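Local coordinates for ecto-NAD+ glycohydrolase (CD38 molecule) (Bos taurus, PDB 3GH3), which is an ecto-enzyme of the ADP-ribosyl cyclase family, probably working on the outer side of the cell, at residues Gly82-Trp87 with Glu159-Thr164; Leu74-Val79 with Ser154-Glu159. All blocks are in the same frame, centred on the assembly; numbering follows the deposited sequence.

Contact 1: Gly82-Trp87 with Glu159-Thr164; sequences GQQVFW and ESACNT
At the edge of the four-stranded parallel sheet, where the chain leaves helix 145-160 and turns into strand 164-170, G82 docks against C162 and T164 just ahead of edge strand 85-87. The N-H of G82 donates to C162 O at 3.0 Å, with an angle of 150° at the hydrogen and the donor tilted 32° from the carbonyl plane. G82 CA also lies 3.2 Å from T164 O, a CA-H...O contact, so this glycine meets two carbonyls of the turn. A disulfide ties C162 to C81, the residue just before G82.

Two waters fill in where the backbones part. One donates to T164 O and accepts from Q84 N at 2.9 Å, with a weak, longer bond to C162 O; the other lies close to both Q84 O and T164 O. Farther on, the strand pairs directly, and backbone hydrogen bonds link Q84 and F86 with R166. Just past the end of helix 145-160, the extended side chain of Q84 reaches over A161, its CD 3.9 Å from A161 CB. That methyl also meets the rim of the F86 ring, lying near the ring plane, 4.5 Å from F86 CZ.

Contact 2: Leu74-Val79 with Ser154-Glu159; sequences LAPPTV and SERFAE
P77, the centre of an inverse gamma turn in the loop after helix 69-74, presses its ring onto the last turns of helix 145-160. Its CG does the touching, 3.7 Å from R156 CB, where the two side chains cross at about a right angle; the same carbon lies 4.4 Å from F157 CB. Beyond the turn, V79 points its CG2 branch at the far part of the phenylalanine ring and comes within 3.6 Å of F157 CE1. With CG anti to the backbone N (chi1 -176°), the F157 ring swings off the helix to a place where both loop residues meet its CD1-CE1 flank, P77 O at the edge and V79 CG2 obliquely. P77 O approaches near the ring plane, 3.6 Å from F157 CD1. This carbonyl is buried without a hydrogen-bonding partner, and the weakly positive ring edge may offset this a little.

The turn itself is closed by a weak bond from T78 N to P76 O, 2.8 Å long. One shell out, T109 touches P77, while L106, Q84 and F86 pack around F157. At the outer margin R156, bent at chi2 and chi3, reaches out from the helix and lies alongside P76, with NH2 3.7 Å from P76 CB.

How the contacts relate
Contacts 1 and 2 follow one another along the end of helix 145-160 and share E159, with their centres 10 Å apart. The loop that packs against the helix in contact 2 runs on through C81 into 82-87, so one continuous chain passes from the helix side to the sheet edge. F157 joins the two: its ring meets that of F86 with the planes at about 60°, CD2 lying 3.5 Å from F86 CE1, and its CE2 is 3.9 Å from V85 O. A second junction is aliphatic, Q84 CG against V79 CB at 3.7 Å. The F86 side chain is about 14 Å from a bound NAG, so the sugar takes no direct part in contact 1.

Contact 1: Gly82-Trp87 with Glu159-Thr164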
# COMPACT_ATOMS: atom_id res chain seq x y z
N GLY A 82 -17.21 3.98 2.75
CA GLY A 82 -17.79 2.83 2.06
C GLY A 82 -17.12 2.43 0.76
O GLY A 82 -17.60 1.54 0.06
N GLN A 83 -16.01 3.07 0.42
CA GLN A 83 -15.43 2.86 -0.91
C GLN A 83 -13.99 2.36 -0.88
O GLN A 83 -13.35 2.20 -1.92
CB GLN A 83 -15.60 4.13 -1.75
CG GLN A 83 -17.08 4.48 -1.94
CD GLN A 83 -17.34 5.76 -2.71
OE1 GLN A 83 -16.48 6.23 -3.47
NE2 GLN A 83 -18.53 6.34 -2.53
N GLN A 84 -13.48 2.08 0.32
CA GLN A 84 -12.10 1.61 0.44
C GLN A 84 -11.92 0.10 0.28
O GLN A 84 -12.70 -0.67 0.82
CB GLN A 84 -11.53 2.00 1.78
CG GLN A 84 -10.47 3.03 1.68
CD GLN A 84 -10.11 3.58 3.02
OE1 GLN A 84 -9.09 3.18 3.62
NE2 GLN A 84 -10.92 4.51 3.50
N VAL A 85 -10.87 -0.29 -0.45
CA VAL A 85 -10.54 -1.69 -0.66
C VAL A 85 -9.11 -1.94 -0.18
O VAL A 85 -8.17 -1.28 -0.63
CB VAL A 85 -10.65 -2.09 -2.15
CG1 VAL A 85 -10.20 -3.55 -2.36
CG2 VAL A 85 -12.08 -1.92 -2.64
N PHE A 86 -8.97 -2.86 0.77
CA PHE A 86 -7.67 -3.36 1.18
C PHE A 86 -7.39 -4.69 0.44
O PHE A 86 -8.30 -5.31 -0.09
CB PHE A 86 -7.66 -3.59 2.68
CG PHE A 86 -7.87 -2.32 3.48
CD1 PHE A 86 -6.79 -1.58 3.92
CD2 PHE A 86 -9.16 -1.86 3.73
CE1 PHE A 86 -6.99 -0.40 4.64
CE2 PHE A 86 -9.36 -0.68 4.44
CZ PHE A 86 -8.28 0.04 4.90
N TRP A 87 -6.13 -5.10 0.40
CA TRP A 87 -5.78 -6.33 -0.30
C TRP A 87 -4.44 -6.86 0.17
O TRP A 87 -3.64 -6.11 0.71
CB TRP A 87 -5.76 -6.11 -1.82
CG TRP A 87 -4.75 -5.09 -2.27
CD1 TRP A 87 -4.93 -3.73 -2.41
CD2 TRP A 87 -3.38 -5.35 -2.65
NE1 TRP A 87 -3.76 -3.14 -2.85
CE2 TRP A 87 -2.80 -4.11 -2.99
CE3 TRP A 87 -2.60 -6.51 -2.73
CZ2 TRP A 87 -1.47 -4.00 -3.41
CZ3 TRP A 87 -1.28 -6.40 -3.14
CH2 TRP A 87 -0.74 -5.15 -3.48
N GLU A 159 -6.69 4.49 8.97
CA GLU A 159 -7.30 5.37 9.96
C GLU A 159 -8.44 6.14 9.32
O GLU A 159 -9.42 6.49 9.97
CB GLU A 159 -6.24 6.36 10.50
CG GLU A 159 -5.17 5.69 11.34
CD GLU A 159 -4.07 6.64 11.79
OE1 GLU A 159 -3.56 7.42 10.96
OE2 GLU A 159 -3.70 6.59 12.99
N SER A 160 -8.30 6.41 8.02
CA SER A 160 -9.26 7.22 7.28
C SER A 160 -10.55 6.48 6.97
O SER A 160 -11.58 7.10 6.67
CB SER A 160 -8.60 7.72 5.99
OG SER A 160 -9.51 7.77 4.90
N ALA A 161 -10.52 5.14 7.04
CA ALA A 161 -11.65 4.31 6.61
C ALA A 161 -12.92 4.58 7.42
O ALA A 161 -12.86 4.72 8.64
CB ALA A 161 -11.30 2.81 6.68
N CYS A 162 -14.08 4.60 6.74
CA CYS A 162 -15.38 4.70 7.42
C CYS A 162 -16.44 3.82 6.77
O CYS A 162 -16.34 3.49 5.59
CB CYS A 162 -15.89 6.14 7.50
SG CYS A 162 -15.51 7.16 6.07
N ASN A 163 -17.46 3.48 7.55
CA ASN A 163 -18.53 2.57 7.10
C ASN A 163 -17.96 1.21 6.65
O ASN A 163 -17.07 0.68 7.30
CB ASN A 163 -19.42 3.24 6.04
CG ASN A 163 -20.17 4.47 6.59
OD1 ASN A 163 -20.26 4.66 7.79
ND2 ASN A 163 -20.70 5.29 5.69
N THR A 164 -18.45 0.66 5.56
CA THR A 164 -18.01 -0.68 5.15
C THR A 164 -16.73 -0.64 4.33
O THR A 164 -16.61 0.14 3.39
CB THR A 164 -19.12 -1.43 4.39
OG1 THR A 164 -20.22 -1.65 5.28
CG2 THR A 164 -18.60 -2.78 3.91
O HOH W 1 -15.48 -0.76 0.71
O HOH W 2 -14.57 2.12 2.98

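Contact 2: Leu74-Val79 with Ser154-Glu159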
# COMPACT_ATOMS: atom_id res chain seq x y z
N LEU A 74 0.56 17.09 2.32
CA LEU A 74 0.24 17.69 1.03
C LEU A 74 -0.87 16.91 0.30
O LEU A 74 -1.67 17.49 -0.42
CB LEU A 74 1.46 17.79 0.12
CG LEU A 74 2.40 18.99 0.21
CD1 LEU A 74 3.51 18.86 -0.82
CD2 LEU A 74 1.64 20.30 0.02
N ALA A 75 -0.89 15.60 0.48
CA ALA A 75 -1.88 14.77 -0.22
C ALA A 75 -2.29 13.54 0.59
O ALA A 75 -1.86 12.44 0.29
CB ALA A 75 -1.34 14.36 -1.59
N PRO A 76 -3.13 13.74 1.60
CA PRO A 76 -3.60 12.63 2.44
C PRO A 76 -4.42 11.65 1.60
O PRO A 76 -5.20 12.08 0.76
CB PRO A 76 -4.51 13.33 3.46
CG PRO A 76 -4.14 14.77 3.40
CD PRO A 76 -3.70 15.03 2.02
N PRO A 77 -4.24 10.35 1.84
CA PRO A 77 -4.88 9.26 1.09
C PRO A 77 -6.32 9.06 1.54
O PRO A 77 -6.67 7.98 2.03
CB PRO A 77 -4.02 8.04 1.47
CG PRO A 77 -3.52 8.37 2.87
CD PRO A 77 -3.34 9.87 2.90
N THR A 78 -7.14 10.09 1.35
CA THR A 78 -8.55 10.07 1.75
C THR A 78 -9.51 9.50 0.68
O THR A 78 -9.42 9.83 -0.50
CB THR A 78 -9.03 11.47 2.15
OG1 THR A 78 -8.19 11.99 3.19
CG2 THR A 78 -10.48 11.44 2.63
N VAL A 79 -10.43 8.65 1.13
CA VAL A 79 -11.39 7.95 0.29
C VAL A 79 -12.79 8.17 0.89
O VAL A 79 -12.93 8.25 2.10
CB VAL A 79 -11.06 6.43 0.28
CG1 VAL A 79 -12.08 5.62 -0.48
CG2 VAL A 79 -9.64 6.20 -0.28
N SER A 154 -0.06 3.62 4.44
CA SER A 154 -1.09 2.63 4.70
C SER A 154 -1.79 2.90 6.02
O SER A 154 -3.00 2.72 6.13
CB SER A 154 -0.51 1.21 4.70
OG SER A 154 0.09 0.92 3.45
N GLU A 155 -1.05 3.34 7.03
CA GLU A 155 -1.66 3.67 8.31
C GLU A 155 -2.67 4.81 8.18
O GLU A 155 -3.75 4.77 8.77
CB GLU A 155 -0.62 4.03 9.37
CG GLU A 155 -1.25 4.41 10.69
CD GLU A 155 -0.24 4.82 11.75
OE1 GLU A 155 0.97 4.87 11.44
OE2 GLU A 155 -0.65 5.09 12.90
N ARG A 156 -2.31 5.84 7.42
CA ARG A 156 -3.24 6.95 7.21
C ARG A 156 -4.49 6.50 6.46
O ARG A 156 -5.60 6.87 6.81
CB ARG A 156 -2.55 8.11 6.48
CG ARG A 156 -1.71 9.02 7.39
CD ARG A 156 -2.58 9.72 8.45
NE ARG A 156 -3.45 10.76 7.88
CZ ARG A 156 -3.06 12.00 7.61
NH1 ARG A 156 -1.80 12.38 7.84
NH2 ARG A 156 -3.91 12.88 7.09
N PHE A 157 -4.28 5.70 5.41
CA PHE A 157 -5.36 5.10 4.63
C PHE A 157 -6.30 4.30 5.55
O PHE A 157 -7.51 4.48 5.51
CB PHE A 157 -4.73 4.23 3.54
CG PHE A 157 -5.69 3.60 2.56
CD1 PHE A 157 -6.37 4.37 1.61
CD2 PHE A 157 -5.85 2.22 2.54
CE1 PHE A 157 -7.22 3.76 0.65
CE2 PHE A 157 -6.70 1.61 1.60
CZ PHE A 157 -7.40 2.39 0.66
N ALA A 158 -5.75 3.44 6.42
CA ALA A 158 -6.60 2.68 7.34
C ALA A 158 -7.39 3.57 8.32
O ALA A 158 -8.59 3.39 8.50
CB ALA A 158 -5.75 1.66 8.13
N GLU A 159 -6.69 4.49 8.97
CA GLU A 159 -7.30 5.37 9.96
C GLU A 159 -8.44 6.14 9.32
O GLU A 159 -9.42 6.49 9.97
CB GLU A 159 -6.24 6.36 10.50
CG GLU A 159 -5.17 5.69 11.34
CD GLU A 159 -4.07 6.64 11.79
OE1 GLU A 159 -3.56 7.42 10.96
OE2 GLU A 159 -3.70 6.59 12.99